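Local coordinates for protein urocanate hydratase (Paenibacillus sp. Soil724D2, PDB 7NED) that probably hydrates thiourocanate with the help of bound NAD+, as one step of bacterial ergothioneine breakdown, and also binds urocanate, at residues A126-I130 with A492-L496; T177-I183 with H224-V228; L209-L213 with E240-I246; L435-S439 with L518-Y523. One frame throughout, in Å; residues are numbered along the deposited sequence.

Contact 1: residues A126-I130 with A492-L496; sequences AWQYI and AGVTL
The flat amide of Gln128 meets Thr495 at its edge. NE2 donates to Thr495 OG1 at 2.7 Å, and the bond is nearly straight, 168° at the hydrogen. OG1 lies only 8° out of the amide plane. One face of the amide looks at the backbone of strand 490-498. Val494 O sits above that face, 3.2 Å from Gln128 NE2, but the angle is too poor for a hydrogen bond; this carbonyl is bonded to Ser431. On the opposite face lies Ala126 CB, 3.6 Å from Gln128 CD. The second edge atom, OE1, is taken by His434, so both ends of the amide are held and its rotation is fixed. Gly493 has no side chain, which leaves room for Gln128 OE1 at 4.0 Å from Gly493 CA. Beyond CG the Gln128 chain is extended (chi2 163°), and this carries the amide across to the strand. A water makes a second link. It donates to Ala126 O at 2.7 Å and is hydrogen-bonded to Thr495 OG1 at 2.8 Å. The threonine hydroxyl thus has two partners, the amide and the water. The backbone of Gln128 bonds through its O to Arg352, and the next residue, Tyr129, touches the bound urocanate and stacks on Tyr42. The arrangement is a second shell of the urocanate pocket, where a loop of the N-terminal region is fastened to the C-terminal sheet.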
# COMPACT_ATOMS: atom_id res chain seq x y z
N ALA A 126 -9.52 -12.31 -0.65
CA ALA A 126 -9.42 -12.45 0.79
C ALA A 126 -10.50 -13.36 1.36
O ALA A 126 -10.52 -13.58 2.57
CB ALA A 126 -9.49 -11.07 1.45
N TRP A 127 -11.42 -13.85 0.52
CA TRP A 127 -12.33 -14.96 0.81
C TRP A 127 -13.39 -14.39 1.75
O TRP A 127 -13.81 -15.05 2.71
CB TRP A 127 -11.57 -16.07 1.52
CG TRP A 127 -10.45 -16.59 0.66
CD1 TRP A 127 -10.20 -16.35 -0.67
CD2 TRP A 127 -9.20 -17.00 1.22
NE1 TRP A 127 -8.90 -16.77 -0.99
CE2 TRP A 127 -8.28 -17.16 0.17
CE3 TRP A 127 -8.80 -17.30 2.53
CZ2 TRP A 127 -6.98 -17.61 0.38
CZ3 TRP A 127 -7.49 -17.78 2.73
CH2 TRP A 127 -6.60 -17.92 1.67
N GLN A 128 -13.80 -13.14 1.53
CA GLN A 128 -14.72 -12.49 2.47
C GLN A 128 -16.11 -12.28 1.88
O GLN A 128 -16.97 -11.67 2.53
CB GLN A 128 -14.10 -11.15 2.95
CG GLN A 128 -12.82 -11.40 3.73
CD GLN A 128 -11.89 -10.18 3.92
OE1 GLN A 128 -11.88 -9.23 3.12
NE2 GLN A 128 -11.06 -10.26 4.96
N TYR A 129 -16.31 -12.77 0.65
CA TYR A 129 -17.56 -12.67 -0.06
C TYR A 129 -18.52 -13.68 0.52
O TYR A 129 -18.10 -14.80 0.86
CB TYR A 129 -17.27 -12.95 -1.53
CG TYR A 129 -18.41 -12.88 -2.48
CD1 TYR A 129 -18.87 -11.67 -2.94
CD2 TYR A 129 -18.98 -14.04 -2.97
CE1 TYR A 129 -19.92 -11.61 -3.85
CE2 TYR A 129 -20.04 -14.00 -3.87
CZ TYR A 129 -20.49 -12.76 -4.31
OH TYR A 129 -21.53 -12.67 -5.19
N ILE A 130 -19.77 -13.27 0.74
CA ILE A 130 -20.75 -14.18 1.30
C ILE A 130 -21.89 -14.48 0.34
O ILE A 130 -22.86 -15.10 0.73
CB ILE A 130 -21.31 -13.68 2.64
CG1 ILE A 130 -22.10 -12.34 2.47
CG2 ILE A 130 -20.16 -13.61 3.67
CD1 ILE A 130 -22.92 -11.95 3.66
N ALA A 492 -8.45 -2.26 2.06
CA ALA A 492 -7.96 -3.20 3.06
C ALA A 492 -9.13 -3.95 3.66
O ALA A 492 -10.22 -3.40 3.82
CB ALA A 492 -7.16 -2.48 4.18
N GLY A 493 -8.92 -5.24 3.97
CA GLY A 493 -9.96 -6.07 4.55
C GLY A 493 -9.42 -6.78 5.77
O GLY A 493 -8.21 -6.74 6.04
N VAL A 494 -10.32 -7.41 6.51
CA VAL A 494 -9.95 -8.04 7.78
C VAL A 494 -10.94 -9.17 8.05
O VAL A 494 -12.13 -9.05 7.77
CB VAL A 494 -9.94 -7.01 8.93
CG1 VAL A 494 -11.38 -6.45 9.20
CG2 VAL A 494 -9.33 -7.62 10.19
N THR A 495 -10.44 -10.30 8.55
CA THR A 495 -11.31 -11.40 8.96
C THR A 495 -10.95 -11.77 10.39
O THR A 495 -9.75 -11.78 10.75
CB THR A 495 -11.14 -12.63 8.06
OG1 THR A 495 -11.52 -12.28 6.72
CG2 THR A 495 -11.99 -13.77 8.54
N LEU A 496 -11.97 -12.04 11.19
CA LEU A 496 -11.84 -12.50 12.57
C LEU A 496 -12.57 -13.81 12.71
O LEU A 496 -13.61 -14.02 12.07
CB LEU A 496 -12.42 -11.49 13.56
CG LEU A 496 -11.60 -10.20 13.65
CD1 LEU A 496 -12.49 -9.09 14.22
CD2 LEU A 496 -10.35 -10.42 14.54
O HOH W 1 -11.29 -14.45 4.98

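Contact 2: residues T177-I183 with H224-V228; sequences TLAGAAI and HPVSV
Backbone hydrogen bonds join Ala181 and Ile183 to the strand of Val226 and Val228. Ile183 N donates to Val226 O at 2.8 Å, and Val228 N donates to Ile183 O at 2.9 Å. At the start of the pairing Val226 N reaches Ala181 O at 3.2 Å, with a more bent N-H...O angle of 151°. Carbonyls also receive CA-H groups, such as that of Ser227 CA on Ile183 O. Ala182 pairs with Val226 and Ile183 with Ser227, both in parallel register. These are neighbouring strands, 182-187 and 226-231, of the parallel sheet in the Rossmann-like domain. Helix 172-178 leads into the first of them and ends in a Schellman motif, with Gly180 at positive phi. Side chains meet on both faces of the sheet. On one, Ala182 CB rests against Val226 CG1 at 3.8 Å, and helix 209-222 lies over the pair. On the other, Ile183 CG2 touches Ser227 CB, while CG1 stands anti to the backbone N (chi1 -174°) and carries the end of the side chain away. Thr177 presses its methyl CG2 onto the backbone at Val226 C, 3.4 Å away. Two waters bridge the segments. One connects Thr177 OG1 with Ser227 OG, which is also bonded to the backbone N of Gln203. The other donates to Gly180 O at 2.8 Å and to His224 O at 2.7 Å.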
# COMPACT_ATOMS: atom_id res chain seq x y z
N THR A 177 -37.42 -4.43 -3.87
CA THR A 177 -38.75 -4.78 -3.35
C THR A 177 -38.82 -4.70 -1.83
O THR A 177 -39.89 -4.37 -1.27
CB THR A 177 -39.20 -6.15 -3.83
OG1 THR A 177 -38.28 -7.16 -3.40
CG2 THR A 177 -39.35 -6.17 -5.36
N LEU A 178 -37.72 -4.97 -1.12
CA LEU A 178 -37.72 -4.74 0.32
C LEU A 178 -38.04 -3.29 0.66
O LEU A 178 -38.63 -3.01 1.71
CB LEU A 178 -36.36 -5.13 0.93
CG LEU A 178 -36.14 -6.65 1.01
CD1 LEU A 178 -34.73 -6.95 1.36
CD2 LEU A 178 -37.08 -7.33 2.03
N ALA A 179 -37.63 -2.35 -0.20
CA ALA A 179 -37.93 -0.94 -0.01
C ALA A 179 -39.28 -0.54 -0.59
O ALA A 179 -39.61 0.65 -0.58
CB ALA A 179 -36.84 -0.08 -0.66
N GLY A 180 -40.05 -1.49 -1.10
CA GLY A 180 -41.38 -1.22 -1.58
C GLY A 180 -41.48 -0.79 -3.03
O GLY A 180 -42.58 -0.48 -3.48
N ALA A 181 -40.35 -0.76 -3.76
CA ALA A 181 -40.25 -0.16 -5.08
C ALA A 181 -40.69 -1.13 -6.16
O ALA A 181 -40.77 -2.34 -5.95
CB ALA A 181 -38.80 0.28 -5.38
N ALA A 182 -40.97 -0.59 -7.33
CA ALA A 182 -41.15 -1.40 -8.54
C ALA A 182 -39.83 -1.28 -9.30
O ALA A 182 -39.49 -0.20 -9.79
CB ALA A 182 -42.32 -0.89 -9.37
N ILE A 183 -39.10 -2.37 -9.41
CA ILE A 183 -37.72 -2.30 -9.91
C ILE A 183 -37.59 -3.17 -11.16
O ILE A 183 -37.93 -4.35 -11.15
CB ILE A 183 -36.70 -2.70 -8.82
CG1 ILE A 183 -35.25 -2.47 -9.33
CG2 ILE A 183 -36.94 -4.12 -8.30
CD1 ILE A 183 -34.15 -2.45 -8.19
N HIS A 224 -47.63 -1.29 -5.11
CA HIS A 224 -47.11 -2.60 -4.75
C HIS A 224 -45.64 -2.69 -5.13
O HIS A 224 -45.21 -2.10 -6.12
CB HIS A 224 -47.85 -3.71 -5.49
CG HIS A 224 -49.28 -3.86 -5.11
ND1 HIS A 224 -50.22 -4.45 -5.94
CD2 HIS A 224 -49.96 -3.48 -4.00
CE1 HIS A 224 -51.40 -4.43 -5.36
NE2 HIS A 224 -51.27 -3.86 -4.17
N PRO A 225 -44.85 -3.50 -4.44
CA PRO A 225 -43.50 -3.77 -4.93
C PRO A 225 -43.52 -4.85 -6.01
O PRO A 225 -44.39 -5.73 -6.02
CB PRO A 225 -42.78 -4.28 -3.67
CG PRO A 225 -43.86 -4.97 -2.90
CD PRO A 225 -45.11 -4.15 -3.14
N VAL A 226 -42.56 -4.77 -6.93
CA VAL A 226 -42.36 -5.85 -7.88
C VAL A 226 -40.93 -5.77 -8.36
O VAL A 226 -40.36 -4.68 -8.43
CB VAL A 226 -43.34 -5.75 -9.08
CG1 VAL A 226 -42.88 -4.62 -10.01
CG2 VAL A 226 -43.50 -7.11 -9.79
N SER A 227 -40.34 -6.91 -8.69
CA SER A 227 -39.05 -6.96 -9.36
C SER A 227 -39.19 -7.69 -10.69
O SER A 227 -39.77 -8.78 -10.75
CB SER A 227 -37.95 -7.61 -8.52
OG SER A 227 -38.26 -8.90 -8.06
N VAL A 228 -38.68 -7.07 -11.74
CA VAL A 228 -38.77 -7.63 -13.07
C VAL A 228 -37.37 -7.69 -13.65
O VAL A 228 -36.67 -6.68 -13.71
CB VAL A 228 -39.68 -6.80 -13.98
CG1 VAL A 228 -39.75 -7.45 -15.34
CG2 VAL A 228 -41.06 -6.63 -13.32
O HOH W 2 -37.47 -9.15 -5.34
O HOH W 3 -44.14 0.30 -5.69

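Contact 3: residues L209-L213 with E240-I246; sequences LDEAL and ELVRRGI
Asp210 and Arg244 begin a chain of four charged side chains that runs on through Glu240 to Arg243. A single carboxylate oxygen, Asp210 OD1, takes both terminal nitrogens of Arg244. The bond from Arg244 NH1 to Asp210 OD1 is 2.6 Å and lies in the guanidinium plane; the one from NH2 is weak. The carboxylate and guanidinium planes are turned 60° from each other. On its other edge Arg244 gives NE to Glu240 OE1 at 2.8 Å, again in plane. Glu240 OE1 also accepts from Arg243 NH2, which approaches from the same face of the carboxylate. Arg243 grips Glu240 side-on, with NE on OE2 at 2.8 Å. The two acids and two arginines probably balance one another's charge. Bonds at two edges fix how the Arg244 guanidinium is turned. Its extended chain (chi2 -172°, chi3 -173°) carries the group across to the first helix. Leu209 CD2 lies over one guanidinium face, near its rim, 3.8 Å from Arg244 NH2. Next to these charges the contact is apolar. Leu213 CD1 and Ile246 CD1 meet tip to tip at 3.6 Å, and Leu213 CD2 packs on Leu241 CD2 at 3.9 Å. Helix 234-243 ends in a Schellman motif at Gly245, and this brings Ile246 back to Leu213. Here the start of helix 209-222 meets the end of helix 234-243, the helices before and after strand 226-231 in the Rossmann-like domain.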
# COMPACT_ATOMS: atom_id res chain seq x y z
N LEU A 209 -39.84 -5.82 -23.35
CA LEU A 209 -39.85 -4.56 -22.62
C LEU A 209 -41.27 -4.06 -22.38
O LEU A 209 -41.57 -3.50 -21.32
CB LEU A 209 -39.04 -3.50 -23.37
CG LEU A 209 -39.14 -2.08 -22.85
CD1 LEU A 209 -38.62 -1.97 -21.41
CD2 LEU A 209 -38.43 -1.07 -23.76
N ASP A 210 -42.16 -4.19 -23.37
CA ASP A 210 -43.54 -3.79 -23.16
C ASP A 210 -44.15 -4.52 -21.98
O ASP A 210 -44.84 -3.92 -21.15
CB ASP A 210 -44.37 -4.03 -24.43
CG ASP A 210 -44.01 -3.06 -25.55
OD1 ASP A 210 -43.27 -2.08 -25.30
OD2 ASP A 210 -44.51 -3.27 -26.67
N GLU A 211 -43.95 -5.84 -21.91
CA GLU A 211 -44.49 -6.61 -20.79
C GLU A 211 -43.88 -6.15 -19.47
O GLU A 211 -44.59 -6.01 -18.46
CB GLU A 211 -44.25 -8.09 -21.01
CG GLU A 211 -44.76 -8.94 -19.88
CD GLU A 211 -44.81 -10.40 -20.21
OE1 GLU A 211 -43.73 -11.01 -20.39
OE2 GLU A 211 -45.91 -10.97 -20.17
N ALA A 212 -42.57 -5.89 -19.47
CA ALA A 212 -41.93 -5.42 -18.25
C ALA A 212 -42.53 -4.12 -17.79
O ALA A 212 -42.80 -3.94 -16.59
CB ALA A 212 -40.41 -5.26 -18.47
N LEU A 213 -42.72 -3.16 -18.71
CA LEU A 213 -43.26 -1.86 -18.32
C LEU A 213 -44.72 -1.98 -17.88
O LEU A 213 -45.15 -1.25 -16.98
CB LEU A 213 -43.15 -0.86 -19.47
CG LEU A 213 -41.74 -0.45 -19.91
CD1 LEU A 213 -41.77 0.23 -21.27
CD2 LEU A 213 -41.10 0.46 -18.86
N GLU A 240 -33.96 3.46 -25.29
CA GLU A 240 -35.34 3.24 -25.72
C GLU A 240 -36.33 3.85 -24.73
O GLU A 240 -37.35 4.42 -25.14
CB GLU A 240 -35.58 1.74 -25.90
CG GLU A 240 -37.02 1.36 -26.16
CD GLU A 240 -37.51 1.78 -27.53
OE1 GLU A 240 -38.68 1.49 -27.84
OE2 GLU A 240 -36.72 2.38 -28.30
N LEU A 241 -36.06 3.76 -23.43
CA LEU A 241 -36.96 4.43 -22.49
C LEU A 241 -36.92 5.93 -22.68
O LEU A 241 -37.94 6.62 -22.55
CB LEU A 241 -36.58 4.06 -21.06
CG LEU A 241 -36.67 2.57 -20.75
CD1 LEU A 241 -36.14 2.34 -19.34
CD2 LEU A 241 -38.14 2.13 -20.85
N VAL A 242 -35.75 6.46 -23.01
CA VAL A 242 -35.64 7.88 -23.32
C VAL A 242 -36.46 8.20 -24.56
O VAL A 242 -37.14 9.23 -24.63
CB VAL A 242 -34.16 8.26 -23.50
CG1 VAL A 242 -34.05 9.66 -24.06
CG2 VAL A 242 -33.41 8.10 -22.17
N ARG A 243 -36.39 7.34 -25.56
CA ARG A 243 -37.18 7.54 -26.76
C ARG A 243 -38.68 7.56 -26.42
O ARG A 243 -39.42 8.43 -26.89
CB ARG A 243 -36.86 6.44 -27.77
CG ARG A 243 -37.22 6.75 -29.21
CD ARG A 243 -36.99 5.55 -30.13
NE ARG A 243 -37.88 4.44 -29.79
CZ ARG A 243 -39.19 4.44 -30.00
NH1 ARG A 243 -39.76 5.51 -30.55
NH2 ARG A 243 -39.93 3.39 -29.65
N ARG A 244 -39.13 6.60 -25.62
CA ARG A 244 -40.53 6.51 -25.25
C ARG A 244 -40.97 7.56 -24.25
O ARG A 244 -42.15 7.55 -23.88
CB ARG A 244 -40.84 5.13 -24.68
CG ARG A 244 -40.56 4.02 -25.63
CD ARG A 244 -41.07 2.73 -25.06
NE ARG A 244 -40.67 1.59 -25.86
CZ ARG A 244 -41.28 0.41 -25.79
NH1 ARG A 244 -42.30 0.26 -24.96
NH2 ARG A 244 -40.88 -0.60 -26.56
N GLY A 245 -40.07 8.47 -23.83
CA GLY A 245 -40.40 9.47 -22.82
C GLY A 245 -40.76 8.90 -21.47
O GLY A 245 -41.47 9.54 -20.69
N ILE A 246 -40.30 7.69 -21.17
CA ILE A 246 -40.54 7.03 -19.89
C ILE A 246 -39.36 7.36 -18.98
O ILE A 246 -38.23 6.95 -19.25
CB ILE A 246 -40.70 5.53 -20.09
CG1 ILE A 246 -42.02 5.24 -20.81
CG2 ILE A 246 -40.64 4.81 -18.77
CD1 ILE A 246 -42.36 3.78 -20.90

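Contact 4: residues L435-S439 with L518-Y523; sequences LDAAS and LGVLRY
Ala437 is the first residue to touch the helix, and its CB presses onto Gly519 CA at 3.4 Å, closer than usual for two carbons. It is the second residue of a type I turn that interrupts strand 428-441; the turn starts at Asp436, which is salt-bridged to Arg408, and ends at Ser439. Ala437 also meets Tyr523. Its CB is 3.9 Å from Tyr523 CE2, and its carbonyl O lies 3.5 Å from the same carbon, at the ring edge and near the ring plane. With CG anti to the carbonyl carbon (chi1 -76°), the tyrosine ring stands out from the helix and its CE2 edge comes to Ala437. Arg522 CD lies over one face of the ring. Next comes Ala438, which also points at the helix. Its CB touches Gly519 N at 3.6 Å and Leu518 CG at 3.7 Å, and comes to within 4.2 Å of Arg522 CB. Ala438 N is 3.4 Å from Gly519 CA. With hydrogen alone on Gly519, the turn and the helix backbone can approach this closely. The charged end of Arg522 leads away, to a hydrogen bond with Ser454 and a cation-pi contact with Trp460. Ser439 closes the turn with its N bonded to Asp436 O at 3.0 Å, and its CB points away from the helix. Leu518 also packs on Phe82 of the second subunit. The arrangement is close packing of a beta turn on a helix through glycine and alanine, within the C-terminal domain.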
# COMPACT_ATOMS: atom_id res chain seq x y z
N LEU A 435 -15.65 -1.62 1.42
CA LEU A 435 -16.35 -0.33 1.34
C LEU A 435 -16.70 0.06 2.77
O LEU A 435 -17.80 -0.18 3.26
CB LEU A 435 -17.60 -0.46 0.46
CG LEU A 435 -18.29 0.87 0.09
CD1 LEU A 435 -17.57 1.57 -1.08
CD2 LEU A 435 -19.79 0.60 -0.19
N ASP A 436 -15.72 0.56 3.50
CA ASP A 436 -15.86 0.85 4.93
C ASP A 436 -14.92 2.02 5.25
O ASP A 436 -13.94 2.20 4.58
CB ASP A 436 -15.53 -0.41 5.73
CG ASP A 436 -16.02 -0.39 7.21
OD1 ASP A 436 -17.09 0.03 7.48
OD2 ASP A 436 -15.31 -0.86 8.07
N ALA A 437 -15.26 2.75 6.28
CA ALA A 437 -14.57 3.93 6.66
C ALA A 437 -13.04 4.04 6.49
O ALA A 437 -12.67 4.77 5.67
CB ALA A 437 -15.03 4.45 7.98
N ALA A 438 -12.19 3.34 7.18
CA ALA A 438 -10.73 3.64 6.86
C ALA A 438 -10.12 2.68 5.85
O ALA A 438 -8.97 2.62 5.69
CB ALA A 438 -9.90 3.82 8.08
N SER A 439 -10.96 1.99 5.13
CA SER A 439 -10.47 0.89 4.34
C SER A 439 -10.57 0.89 2.85
O SER A 439 -10.34 -0.08 2.17
CB SER A 439 -10.99 -0.39 4.96
OG SER A 439 -12.33 -0.43 4.79
N LEU A 518 -10.39 3.68 13.61
CA LEU A 518 -9.63 4.43 12.61
C LEU A 518 -10.55 4.98 11.55
O LEU A 518 -10.30 6.08 11.00
CB LEU A 518 -8.55 3.53 11.98
CG LEU A 518 -7.64 4.21 10.94
CD1 LEU A 518 -6.80 5.31 11.57
CD2 LEU A 518 -6.77 3.14 10.23
N GLY A 519 -11.61 4.22 11.22
CA GLY A 519 -12.62 4.70 10.30
C GLY A 519 -13.23 6.02 10.72
O GLY A 519 -13.33 6.96 9.92
N VAL A 520 -13.65 6.12 11.99
CA VAL A 520 -14.18 7.40 12.48
C VAL A 520 -13.13 8.50 12.35
O VAL A 520 -13.42 9.61 11.91
CB VAL A 520 -14.66 7.30 13.93
CG1 VAL A 520 -15.17 8.68 14.38
CG2 VAL A 520 -15.76 6.24 14.02
N LEU A 521 -11.90 8.20 12.76
CA LEU A 521 -10.90 9.27 12.73
C LEU A 521 -10.57 9.69 11.32
O LEU A 521 -10.22 10.86 11.10
CB LEU A 521 -9.61 8.86 13.46
CG LEU A 521 -9.69 8.64 14.96
CD1 LEU A 521 -8.31 8.64 15.58
CD2 LEU A 521 -10.52 9.78 15.58
N ARG A 522 -10.67 8.78 10.34
CA ARG A 522 -10.38 9.19 8.96
C ARG A 522 -11.36 10.26 8.50
O ARG A 522 -10.97 11.22 7.82
CB ARG A 522 -10.43 7.96 8.03
CG ARG A 522 -9.94 8.24 6.64
CD ARG A 522 -11.10 8.64 5.69
NE ARG A 522 -10.52 9.02 4.41
CZ ARG A 522 -10.03 10.22 4.16
NH1 ARG A 522 -10.07 11.18 5.09
NH2 ARG A 522 -9.49 10.48 2.96
N TYR A 523 -12.65 10.09 8.81
CA TYR A 523 -13.65 11.10 8.45
C TYR A 523 -13.57 12.30 9.39
O TYR A 523 -13.78 13.43 8.95
CB TYR A 523 -15.07 10.47 8.42
CG TYR A 523 -15.18 9.68 7.15
CD1 TYR A 523 -15.60 10.29 5.98
CD2 TYR A 523 -14.67 8.37 7.08
CE1 TYR A 523 -15.59 9.60 4.77
CE2 TYR A 523 -14.66 7.68 5.86
CZ TYR A 523 -15.11 8.31 4.72
OH TYR A 523 -15.13 7.65 3.50

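The four contacts form two touching pairs. Contacts 1 and 4, with centres about 16 Å apart, share the mixed sheet: strands 490-498 and 428-441 are neighbours, and Ala492 N lies 2.9 Å from Ser439 O, a probable hydrogen bond. Contacts 2 and 3, with centres about 18 Å apart, belong to the Rossmann-like domain, where Val228 CG1 packs on Ala212 CB at 3.9 Å. Between the pairs, contacts 1 and 2 have nearest atoms about 13 Å apart. Contact 1 holds Tyr129, which touches urocanate. The side chain of Gln128 is about 6 Å from the bound urocanate. The side chains of Tyr523, Leu241 and Ile183 stay about 11, 12 and 13 Å from NAD.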